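PDB 6TCV: endo-beta-N-acetylglucosaminidase F1 from Bacteroides thetaiotaomicron VPI-5482, which hydrolyses the chitobiose core of high-mannose N-glycans, as an endo-beta-N-acetylglucosaminidase does, and is held here with a Man9GlcNAc2Asn substrate. Local coordinates for residues F202-I206 / V217-V223; L248-I254 / Y286-N292; A269-A273 / E315-M320. The protein carries 2 engineered substitutions. One frame throughout, in Å; residues are numbered along the deposited sequence.

Interaction 1. Residues F202-I206 / V217-V223. With MAN (alpha-D-mannopyranose), chain B; NAG (2-acetamido-2-deoxy-beta-D-glucopyranose), chain C; MAN (alpha-D-mannopyranose), chain D.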
# COMPACT_ATOMS: atom_id res chain seq x y z
N PHE A 202 -11.93 -0.47 -5.12
CA PHE A 202 -12.89 -0.07 -4.08
C PHE A 202 -14.25 -0.61 -4.49
O PHE A 202 -14.85 -0.15 -5.46
CB PHE A 202 -12.89 1.45 -3.96
CG PHE A 202 -13.67 1.97 -2.76
CD1 PHE A 202 -13.05 2.01 -1.52
CD2 PHE A 202 -14.94 2.48 -2.90
CE1 PHE A 202 -13.74 2.51 -0.44
CE2 PHE A 202 -15.64 2.98 -1.84
CZ PHE A 202 -15.04 3.02 -0.61
N ALA A 203 -14.78 -1.60 -3.77
CA ALA A 203 -14.18 -2.28 -2.60
C ALA A 203 -14.79 -3.64 -2.41
O ALA A 203 -16.02 -3.82 -2.59
CB ALA A 203 -14.41 -1.50 -1.30
N ALA A 204 -13.95 -4.59 -1.96
CA ALA A 204 -14.45 -5.79 -1.30
C ALA A 204 -15.00 -5.37 0.06
O ALA A 204 -14.71 -4.31 0.58
CB ALA A 204 -13.33 -6.82 -1.12
N ASN A 205 -15.76 -6.26 0.67
CA ASN A 205 -16.42 -5.96 1.93
C ASN A 205 -16.02 -6.91 3.04
O ASN A 205 -15.59 -8.04 2.80
CB ASN A 205 -17.92 -6.01 1.75
CG ASN A 205 -18.38 -5.03 0.74
OD1 ASN A 205 -18.92 -5.37 -0.31
ND2 ASN A 205 -18.16 -3.77 1.04
N ILE A 206 -16.18 -6.44 4.28
CA ILE A 206 -16.27 -7.34 5.43
C ILE A 206 -17.75 -7.58 5.71
O ILE A 206 -18.54 -6.62 5.81
CB ILE A 206 -15.50 -6.84 6.66
CG1 ILE A 206 -15.56 -7.88 7.76
CG2 ILE A 206 -15.98 -5.47 7.14
CD1 ILE A 206 -14.58 -7.64 8.91
N VAL A 217 -14.12 -11.87 4.05
CA VAL A 217 -14.08 -11.00 2.88
C VAL A 217 -15.21 -11.46 1.98
O VAL A 217 -15.30 -12.64 1.59
CB VAL A 217 -12.73 -11.14 2.18
CG1 VAL A 217 -12.68 -10.34 0.89
CG2 VAL A 217 -11.61 -10.73 3.10
N GLN A 218 -16.07 -10.52 1.61
CA GLN A 218 -17.19 -10.78 0.73
C GLN A 218 -17.04 -9.87 -0.47
O GLN A 218 -17.04 -8.64 -0.33
CB GLN A 218 -18.51 -10.50 1.48
CG GLN A 218 -19.75 -10.73 0.61
CD GLN A 218 -21.07 -10.46 1.32
OE1 GLN A 218 -21.41 -11.17 2.27
NE2 GLN A 218 -21.83 -9.50 0.85
N CYS A 219 -17.00 -10.47 -1.65
CA CYS A 219 -16.74 -9.74 -2.89
C CYS A 219 -18.03 -9.71 -3.68
O CYS A 219 -18.62 -10.75 -4.00
CB CYS A 219 -15.66 -10.46 -3.70
SG CYS A 219 -14.03 -10.36 -2.91
N ASN A 220 -18.48 -8.51 -4.02
CA ASN A 220 -19.63 -8.35 -4.89
C ASN A 220 -19.28 -8.82 -6.29
O ASN A 220 -18.12 -9.12 -6.60
CB ASN A 220 -20.19 -6.92 -4.83
CG ASN A 220 -19.32 -5.92 -5.52
OD1 ASN A 220 -18.87 -6.13 -6.65
ND2 ASN A 220 -19.20 -4.73 -4.92
N PRO A 221 -20.27 -8.96 -7.17
CA PRO A 221 -19.94 -9.56 -8.47
C PRO A 221 -18.94 -8.79 -9.30
O PRO A 221 -18.19 -9.38 -10.09
CB PRO A 221 -21.30 -9.66 -9.18
CG PRO A 221 -22.30 -9.72 -8.06
CD PRO A 221 -21.73 -8.80 -6.99
N ASN A 222 -18.85 -7.47 -9.15
CA ASN A 222 -17.88 -6.70 -9.88
C ASN A 222 -16.47 -6.91 -9.36
O ASN A 222 -15.51 -7.06 -10.14
CB ASN A 222 -18.27 -5.24 -9.80
CG ASN A 222 -19.63 -4.98 -10.38
OD1 ASN A 222 -19.96 -5.40 -11.50
ND2 ASN A 222 -20.50 -4.40 -9.57
N VAL A 223 -16.30 -6.89 -8.03
CA VAL A 223 -15.01 -7.20 -7.44
C VAL A 223 -14.58 -8.62 -7.81
O VAL A 223 -13.43 -8.86 -8.21
CB VAL A 223 -15.06 -6.97 -5.91
CG1 VAL A 223 -13.79 -7.41 -5.25
CG2 VAL A 223 -15.31 -5.53 -5.60
C1 MAN B . -21.83 -0.69 -2.62
C2 MAN B . -21.72 -2.21 -2.74
C3 MAN B . -20.46 -2.66 -2.02
C4 MAN B . -19.23 -1.92 -2.51
C5 MAN B . -19.44 -0.41 -2.47
C6 MAN B . -18.35 0.36 -3.19
O2 MAN B . -21.72 -2.54 -4.15
O3 MAN B . -20.26 -4.06 -2.25
O4 MAN B . -18.12 -2.19 -1.65
O5 MAN B . -20.67 -0.07 -3.15
O6 MAN B . -18.65 1.77 -3.17
C1 NAG C . -16.68 8.14 1.49
C2 NAG C . -16.25 6.74 1.09
C3 NAG C . -17.13 6.09 0.03
C4 NAG C . -18.13 7.09 -0.52
C5 NAG C . -17.38 8.37 -0.85
C6 NAG C . -18.22 9.42 -1.57
C7 NAG C . -13.93 5.90 1.14
C8 NAG C . -12.52 6.12 0.62
N2 NAG C . -14.85 6.74 0.68
O3 NAG C . -17.84 4.98 0.61
O4 NAG C . -18.67 6.54 -1.73
O5 NAG C . -16.91 8.99 0.36
O6 NAG C . -17.50 10.60 -1.71
O7 NAG C . -14.22 5.00 1.95
C1 MAN D . -22.51 -3.68 -4.45
C2 MAN D . -22.44 -3.94 -5.95
C3 MAN D . -23.19 -2.86 -6.72
C4 MAN D . -24.61 -2.74 -6.20
C5 MAN D . -24.54 -2.44 -4.70
C6 MAN D . -25.89 -2.37 -4.05
O2 MAN D . -22.98 -5.25 -6.21
O3 MAN D . -23.15 -3.19 -8.10
O4 MAN D . -25.30 -1.67 -6.84
O5 MAN D . -23.85 -3.52 -4.05
O6 MAN D . -25.75 -1.92 -2.68
O HOH W 1 -17.50 -6.25 -2.64
O HOH W 2 -17.22 -2.25 -5.46
O HOH W 3 -20.60 -7.64 -1.12
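N205 and Q218 face each other in the beta hairpin of strands 198-209 and 214-218. They are an antiparallel hydrogen-bonded pair. N205 N gives to Q218 O at 2.9 Å, and Q218 N gives back to N205 O at 2.8 Å. The second bond is the straighter, 171° at the hydrogen. The same N205 O also receives a CA-H contact from V217. I206 and V217 follow as a non-hydrogen-bonded pair.

The tight part is mostly apolar. The methyl of A204 sits among V217 CG1, C219 SG and V223 CG1, with A204 CB 4.0 Å from C219 SG. V223 turns its other methyl back against the hairpin, V223 CG2 lying 3.5 Å from A203 O. Helix 262-278 covers this part, with F268 against V217, and Y275 against both V217 and C219.

The looser part is wet and carries sugar. Past C219 the backbones diverge, and ordered waters span them. One accepts from N220 N and lies within bonding reach of A203 O and N205 OD1. Another accepts from A203 N and N220 ND2. A third links N205 OD1 to Q218 NE2. A mannose of the bound glycan lies over these groups. N205 meets it with both ends of its amide: N205 OD1 accepts from mannose O3 at 2.7 Å, and N205 ND2 donates to mannose O4. A203 O, just past a cis peptide bond, accepts from the same O4 at 2.8 Å.

N220 is the N-cap of helix 221-228. Its CG stands between the backbone N and the carbonyl carbon (chi1 73°), which lets N220 OD1 accept from V223 N while the amide nitrogen faces the sugar. N220 ND2 donates to mannose O3 at 2.9 Å, almost straight.

Interaction 2. Residues L248-I254 / Y286-N292. Engineered in segment 286-292: A287 (natural residue Asp), L289 (natural residue Glu). With MAN (alpha-D-mannopyranose), chain E; MAN (alpha-D-mannopyranose), chain F; BMA (beta-D-mannopyranose), chain G; NAG (2-acetamido-2-deoxy-beta-D-glucopyranose), chain C.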
# COMPACT_ATOMS: atom_id res chain seq x y z
N LEU A 248 -11.03 -2.78 1.28
CA LEU A 248 -11.99 -3.40 2.18
C LEU A 248 -12.84 -2.30 2.80
O LEU A 248 -12.31 -1.25 3.21
CB LEU A 248 -11.29 -4.21 3.28
CG LEU A 248 -11.22 -5.71 3.08
CD1 LEU A 248 -12.61 -6.34 3.02
CD2 LEU A 248 -10.40 -6.09 1.87
N LEU A 249 -14.13 -2.57 2.91
CA LEU A 249 -15.11 -1.58 3.34
C LEU A 249 -16.19 -2.31 4.13
O LEU A 249 -16.66 -3.38 3.71
CB LEU A 249 -15.68 -0.93 2.05
CG LEU A 249 -16.73 0.16 2.25
CD1 LEU A 249 -16.16 1.43 2.83
CD2 LEU A 249 -17.40 0.43 0.88
N GLY A 250 -16.67 -1.68 5.20
CA GLY A 250 -17.82 -2.21 5.94
C GLY A 250 -19.04 -2.28 5.06
O GLY A 250 -19.11 -1.65 4.00
N ASN A 251 -20.04 -3.05 5.49
CA ASN A 251 -21.12 -3.39 4.57
C ASN A 251 -22.41 -3.83 5.28
O ASN A 251 -23.01 -4.86 4.91
CB ASN A 251 -20.62 -4.49 3.62
CG ASN A 251 -21.49 -4.63 2.41
OD1 ASN A 251 -22.10 -3.65 1.93
ND2 ASN A 251 -21.62 -5.82 1.92
N HIS A 252 -22.85 -3.05 6.28
CA HIS A 252 -24.22 -3.07 6.78
C HIS A 252 -24.57 -4.38 7.49
O HIS A 252 -25.74 -4.79 7.48
CB HIS A 252 -25.21 -2.83 5.62
CG HIS A 252 -24.86 -1.63 4.79
ND1 HIS A 252 -25.15 -0.34 5.20
CD2 HIS A 252 -24.24 -1.53 3.58
CE1 HIS A 252 -24.71 0.50 4.27
NE2 HIS A 252 -24.16 -0.19 3.29
N ASP A 253 -23.65 -4.90 8.29
CA ASP A 253 -24.00 -5.97 9.24
C ASP A 253 -23.15 -5.79 10.49
O ASP A 253 -22.47 -4.77 10.66
CB ASP A 253 -23.98 -7.37 8.59
CG ASP A 253 -22.61 -7.93 8.28
OD1 ASP A 253 -22.59 -8.86 7.43
OD2 ASP A 253 -21.60 -7.53 8.86
N ILE A 254 -23.17 -6.80 11.37
CA ILE A 254 -22.51 -6.73 12.67
C ILE A 254 -21.00 -6.69 12.60
O ILE A 254 -20.35 -6.38 13.60
CB ILE A 254 -22.93 -7.91 13.59
CG1 ILE A 254 -22.58 -9.25 12.92
CG2 ILE A 254 -24.41 -7.75 14.01
CD1 ILE A 254 -22.85 -10.45 13.82
N TYR A 286 -8.02 -0.21 4.20
CA TYR A 286 -9.16 -0.38 5.11
C TYR A 286 -9.91 0.93 5.26
O TYR A 286 -9.32 1.96 5.66
CB TYR A 286 -8.63 -0.85 6.47
CG TYR A 286 -8.11 -2.27 6.50
CD1 TYR A 286 -8.83 -3.32 5.98
CD2 TYR A 286 -6.87 -2.57 7.09
CE1 TYR A 286 -8.38 -4.62 6.07
CE2 TYR A 286 -6.41 -3.89 7.18
CZ TYR A 286 -7.19 -4.90 6.67
OH TYR A 286 -6.77 -6.22 6.75
N ALA A 287 -11.22 0.86 5.02
CA ALA A 287 -12.15 1.97 5.15
C ALA A 287 -13.30 1.57 6.06
O ALA A 287 -14.16 0.73 5.69
CB ALA A 287 -12.62 2.40 3.77
N ASP A 288 -13.31 2.14 7.26
CA ASP A 288 -14.29 1.82 8.29
C ASP A 288 -15.54 2.67 8.12
O ASP A 288 -15.70 3.70 8.76
CB ASP A 288 -13.72 2.02 9.70
CG ASP A 288 -14.77 1.81 10.78
OD1 ASP A 288 -15.66 0.93 10.61
OD2 ASP A 288 -14.69 2.47 11.83
N LEU A 289 -16.40 2.24 7.19
CA LEU A 289 -17.71 2.83 6.94
C LEU A 289 -18.75 1.74 6.78
O LEU A 289 -18.44 0.65 6.33
CB LEU A 289 -17.74 3.73 5.66
CG LEU A 289 -16.88 4.97 5.73
CD1 LEU A 289 -15.48 4.73 5.27
CD2 LEU A 289 -17.48 6.09 4.89
N TYR A 290 -19.97 2.05 7.17
CA TYR A 290 -21.20 1.35 6.75
C TYR A 290 -21.45 0.12 7.63
O TYR A 290 -22.43 -0.60 7.38
CB TYR A 290 -21.33 0.95 5.24
CG TYR A 290 -20.98 2.16 4.39
CD1 TYR A 290 -21.68 3.37 4.52
CD2 TYR A 290 -20.00 2.08 3.42
CE1 TYR A 290 -21.30 4.50 3.80
CE2 TYR A 290 -19.66 3.20 2.68
CZ TYR A 290 -20.30 4.38 2.89
OH TYR A 290 -19.91 5.50 2.17
N SER A 291 -20.63 -0.15 8.64
CA SER A 291 -20.92 -1.27 9.52
C SER A 291 -22.03 -0.85 10.50
O SER A 291 -22.17 0.33 10.90
CB SER A 291 -19.66 -1.67 10.29
OG SER A 291 -18.69 -2.24 9.41
N ASN A 292 -22.76 -1.87 10.98
CA ASN A 292 -23.75 -1.68 12.03
C ASN A 292 -23.12 -2.00 13.38
O ASN A 292 -21.96 -2.40 13.46
CB ASN A 292 -25.01 -2.51 11.76
CG ASN A 292 -25.69 -2.13 10.47
OD1 ASN A 292 -25.56 -0.99 10.01
ND2 ASN A 292 -26.49 -3.01 9.94
C1 MAN E . -22.67 2.70 0.75
C2 MAN E . -22.06 1.37 0.34
C3 MAN E . -22.64 0.93 -0.99
C4 MAN E . -24.15 0.82 -0.90
C5 MAN E . -24.73 2.13 -0.37
C6 MAN E . -26.22 2.04 -0.11
O2 MAN E . -22.35 0.41 1.34
O3 MAN E . -22.09 -0.37 -1.28
O4 MAN E . -24.78 0.50 -2.14
O5 MAN E . -24.08 2.54 0.86
O6 MAN E . -26.44 0.97 0.82
C1 MAN F . -27.77 0.77 1.22
C2 MAN F . -27.74 -0.38 2.21
C3 MAN F . -27.37 -1.68 1.53
C4 MAN F . -28.29 -1.92 0.34
C5 MAN F . -28.24 -0.71 -0.59
C6 MAN F . -29.18 -0.85 -1.78
O2 MAN F . -29.01 -0.58 2.82
O3 MAN F . -27.47 -2.79 2.43
O4 MAN F . -27.84 -3.03 -0.43
O5 MAN F . -28.61 0.47 0.12
O6 MAN F . -29.20 0.34 -2.53
C1 BMA G . -20.07 6.63 -1.87
C2 BMA G . -20.45 6.24 -3.28
C3 BMA G . -21.96 6.29 -3.45
C4 BMA G . -22.66 5.51 -2.34
C5 BMA G . -22.12 5.90 -0.96
C6 BMA G . -22.64 5.02 0.15
O2 BMA G . -20.02 4.88 -3.49
O3 BMA G . -22.41 5.71 -4.67
O4 BMA G . -24.07 5.77 -2.31
O5 BMA G . -20.69 5.76 -0.94
O6 BMA G . -22.32 3.65 -0.20
C1 NAG C . -16.68 8.14 1.49
C2 NAG C . -16.25 6.74 1.09
C3 NAG C . -17.13 6.09 0.03
C4 NAG C . -18.13 7.09 -0.52
C5 NAG C . -17.38 8.37 -0.85
C6 NAG C . -18.22 9.42 -1.57
C7 NAG C . -13.93 5.90 1.14
C8 NAG C . -12.52 6.12 0.62
N2 NAG C . -14.85 6.74 0.68
O3 NAG C . -17.84 4.98 0.61
O4 NAG C . -18.67 6.54 -1.73
O5 NAG C . -16.91 8.99 0.36
O6 NAG C . -17.50 10.60 -1.71
O7 NAG C . -14.22 5.00 1.95
O HOH W 4 -26.24 0.10 7.69
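H252 and Y290 have nearly equal first torsions, chi1 -50° and -48°. Each CG lies beside its own backbone N, and the two side chains run side by side. Their rings are near parallel but slid apart, so they barely overlap. Y290 CB does the touching instead. It sits over one face of the imidazole, 3.8 Å from the centroid of the H252 ring, as a CH-pi contact. C2 of the chain F mannose covers the opposite face.

H252 N donates to Y290 O at 2.7 Å from above the carbonyl plane, and N292 N donates to D253 O. G250 CA lies 3.0 Å from L289 O. A water joins H252 ND1 to N292 OD1.

Both rings meet the bound Man9GlcNAc2Asn. H252 NE2 shares a hydrogen bond of 2.7 Å with O2 of the chain E mannose. Y290 OH shares one of 2.6 Å with O3 of an N-acetylglucosamine. L289 CB and C1 of the chain E mannose lie over the two faces of the Y290 ring, and L249 CD2 is at its edge. An alanine in place of Y290 would probably leave that O3 without its phenol partner and the chain E mannose without a ring beneath it.

L249 CD1 packs on A287 CB at 3.8 Å and on L289 CB. A287 and L289 are engineered, replacing Asp and Glu at what are probably the catalytic positions of glycoside hydrolase family 18, consistent with an intact substrate.

L248 and L249 pair in parallel with Y286 and A287, and A287 N donates to L248 O. Helix 262-278 makes the beta-alpha-beta crossover between these strands, placing F268 on L248 and V272 on Y286. Strand 198-209 flanks L249, and strand 324-329 bonds to Y286 on the other side.

Interaction 3. Residues A269-A273 / E315-M320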
# COMPACT_ATOMS: atom_id res chain seq x y z
N ALA A 269 -7.28 -10.64 9.27
CA ALA A 269 -6.02 -10.20 8.68
C ALA A 269 -5.39 -11.30 7.85
O ALA A 269 -4.89 -11.04 6.74
CB ALA A 269 -5.07 -9.84 9.81
N ARG A 270 -5.43 -12.53 8.34
CA ARG A 270 -4.84 -13.66 7.63
C ARG A 270 -5.63 -13.99 6.37
O ARG A 270 -5.04 -14.36 5.36
CB ARG A 270 -4.68 -14.84 8.60
CG ARG A 270 -3.63 -14.47 9.66
CD ARG A 270 -3.67 -15.29 10.92
NE ARG A 270 -2.87 -14.54 11.92
CZ ARG A 270 -2.64 -14.93 13.15
NH1 ARG A 270 -3.12 -16.08 13.56
NH2 ARG A 270 -1.91 -14.19 13.98
N GLU A 271 -6.96 -13.78 6.40
CA GLU A 271 -7.77 -13.95 5.18
C GLU A 271 -7.45 -12.89 4.14
O GLU A 271 -7.32 -13.20 2.94
CB GLU A 271 -9.25 -13.95 5.57
CG GLU A 271 -10.14 -14.30 4.42
CD GLU A 271 -11.53 -14.63 4.84
OE1 GLU A 271 -11.67 -15.49 5.78
OE2 GLU A 271 -12.50 -14.26 4.14
N VAL A 272 -7.31 -11.63 4.58
CA VAL A 272 -6.93 -10.58 3.66
C VAL A 272 -5.57 -10.89 3.03
O VAL A 272 -5.39 -10.73 1.81
CB VAL A 272 -6.93 -9.23 4.38
CG1 VAL A 272 -6.25 -8.13 3.56
CG2 VAL A 272 -8.35 -8.82 4.74
N ALA A 273 -4.58 -11.31 3.82
CA ALA A 273 -3.29 -11.64 3.27
C ALA A 273 -3.42 -12.77 2.27
O ALA A 273 -2.70 -12.81 1.27
CB ALA A 273 -2.31 -11.99 4.40
N GLU A 315 -1.94 -6.92 12.69
CA GLU A 315 -1.98 -8.32 12.32
C GLU A 315 -1.92 -8.50 10.82
O GLU A 315 -1.36 -9.48 10.34
CB GLU A 315 -3.22 -9.02 12.91
CG GLU A 315 -3.27 -9.04 14.41
CD GLU A 315 -2.18 -9.85 15.08
OE1 GLU A 315 -1.50 -10.68 14.39
OE2 GLU A 315 -2.00 -9.67 16.31
N THR A 316 -2.50 -7.58 10.06
CA THR A 316 -2.41 -7.68 8.61
C THR A 316 -0.97 -7.50 8.15
O THR A 316 -0.49 -8.31 7.34
CB THR A 316 -3.31 -6.64 7.95
OG1 THR A 316 -4.68 -6.78 8.38
CG2 THR A 316 -3.31 -6.79 6.46
N LYS A 317 -0.24 -6.54 8.71
CA LYS A 317 1.16 -6.38 8.31
C LYS A 317 1.96 -7.61 8.70
O LYS A 317 2.82 -8.05 7.94
CB LYS A 317 1.73 -5.13 8.95
CG LYS A 317 3.09 -4.72 8.42
CD LYS A 317 3.03 -4.18 7.04
CE LYS A 317 4.39 -3.69 6.54
NZ LYS A 317 4.27 -3.18 5.16
N GLN A 318 1.72 -8.18 9.88
CA GLN A 318 2.44 -9.38 10.27
C GLN A 318 2.25 -10.51 9.27
O GLN A 318 3.16 -11.31 9.08
CB GLN A 318 2.02 -9.83 11.67
CG GLN A 318 2.30 -8.86 12.80
CD GLN A 318 3.53 -8.00 12.58
OE1 GLN A 318 4.65 -8.50 12.57
NE2 GLN A 318 3.33 -6.70 12.41
N ALA A 319 1.07 -10.60 8.67
CA ALA A 319 0.73 -11.69 7.75
C ALA A 319 1.21 -11.40 6.33
O ALA A 319 1.37 -12.34 5.55
CB ALA A 319 -0.78 -11.93 7.76
N MET A 320 1.46 -10.15 5.97
CA MET A 320 1.99 -9.77 4.65
C MET A 320 2.98 -8.62 4.83
O MET A 320 2.76 -7.49 4.35
CB MET A 320 0.90 -9.46 3.61
CG MET A 320 -0.12 -8.40 3.95
SD MET A 320 -1.37 -8.36 2.62
CE MET A 320 -2.26 -6.85 2.99
O HOH W 5 -1.37 -11.90 11.76
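Two neighbouring outer helices of the (beta/alpha)8 barrel pack here, helix 262-278 through A269 and A273 against helix 306-319 through E315, T316 and A319. The axes of the segments 269-273 and 315-319 come within 8.3 Å and cross at -43°. Small side chains let the helices come this close. A269 CB is directed at the neighbouring helix and meets T316 OG1 at 3.4 Å. It also touches E315 CB, at 3.7 Å. One turn on, A273 CB meets A319 CB methyl to methyl, again at 3.7 Å. The T316 hydroxyl finds its polar partners elsewhere, in L312 O of its own helix and in Y286.

M320 is the first residue to leave the helix. Its CG lies between the backbone N and the carbonyl carbon (chi1 56°), and the chain beyond is extended. This brings the thioether against helix 262-278. M320 SD rests 3.9 Å from A273 CA, and M320 CE reaches V272 CG1 at 4.2 Å.

The outer margin is polar. R270 and E315 lie side by side and form a rather long salt bridge, R270 NH2 to E315 OE1 at 3.6 Å. The guanidinium and carboxylate planes are 74° apart, so the two groups do not meet flat on. A water fills in. It accepts from R270 NE in the guanidinium plane and donates to E315 OE1 and E315 O. The other carboxylate oxygen, E315 OE2, forms a salt bridge with R311.

Inward, the contact rests on strand 283-287. V284 of that strand touches V272, T316 and M320. V217 of strand 214-218 flanks V272, while V325 of strand 324-329 touches T316. Q318 O accepts from H78, which ends helix 68-78 in the N-terminal part of the chain.

How the interactions relate
From the N terminus, interaction 1 comes first. It closes the hairpin 198-209/214-218 and ends before the others begin. Interactions 2 and 3 cross: 248-254, 269-273, 286-292 and 315-320 alternate along the chain. Interaction 2 closes the beta-alpha-beta unit, and interaction 3 ties that unit's helix to helix 306-319, which follows its second strand. Hydrogen bonds join all three. N205 ND2 and, from the backbone, I206 N both bond to L249 O, between 1 and 2. E271 OE2 takes V217 N, between 1 and 3. Y286 OH meets T316 OG1, between 2 and 3. Interactions 1 and 2 touch the glycan; interaction 3 lies in the outer, helical layer of the barrel.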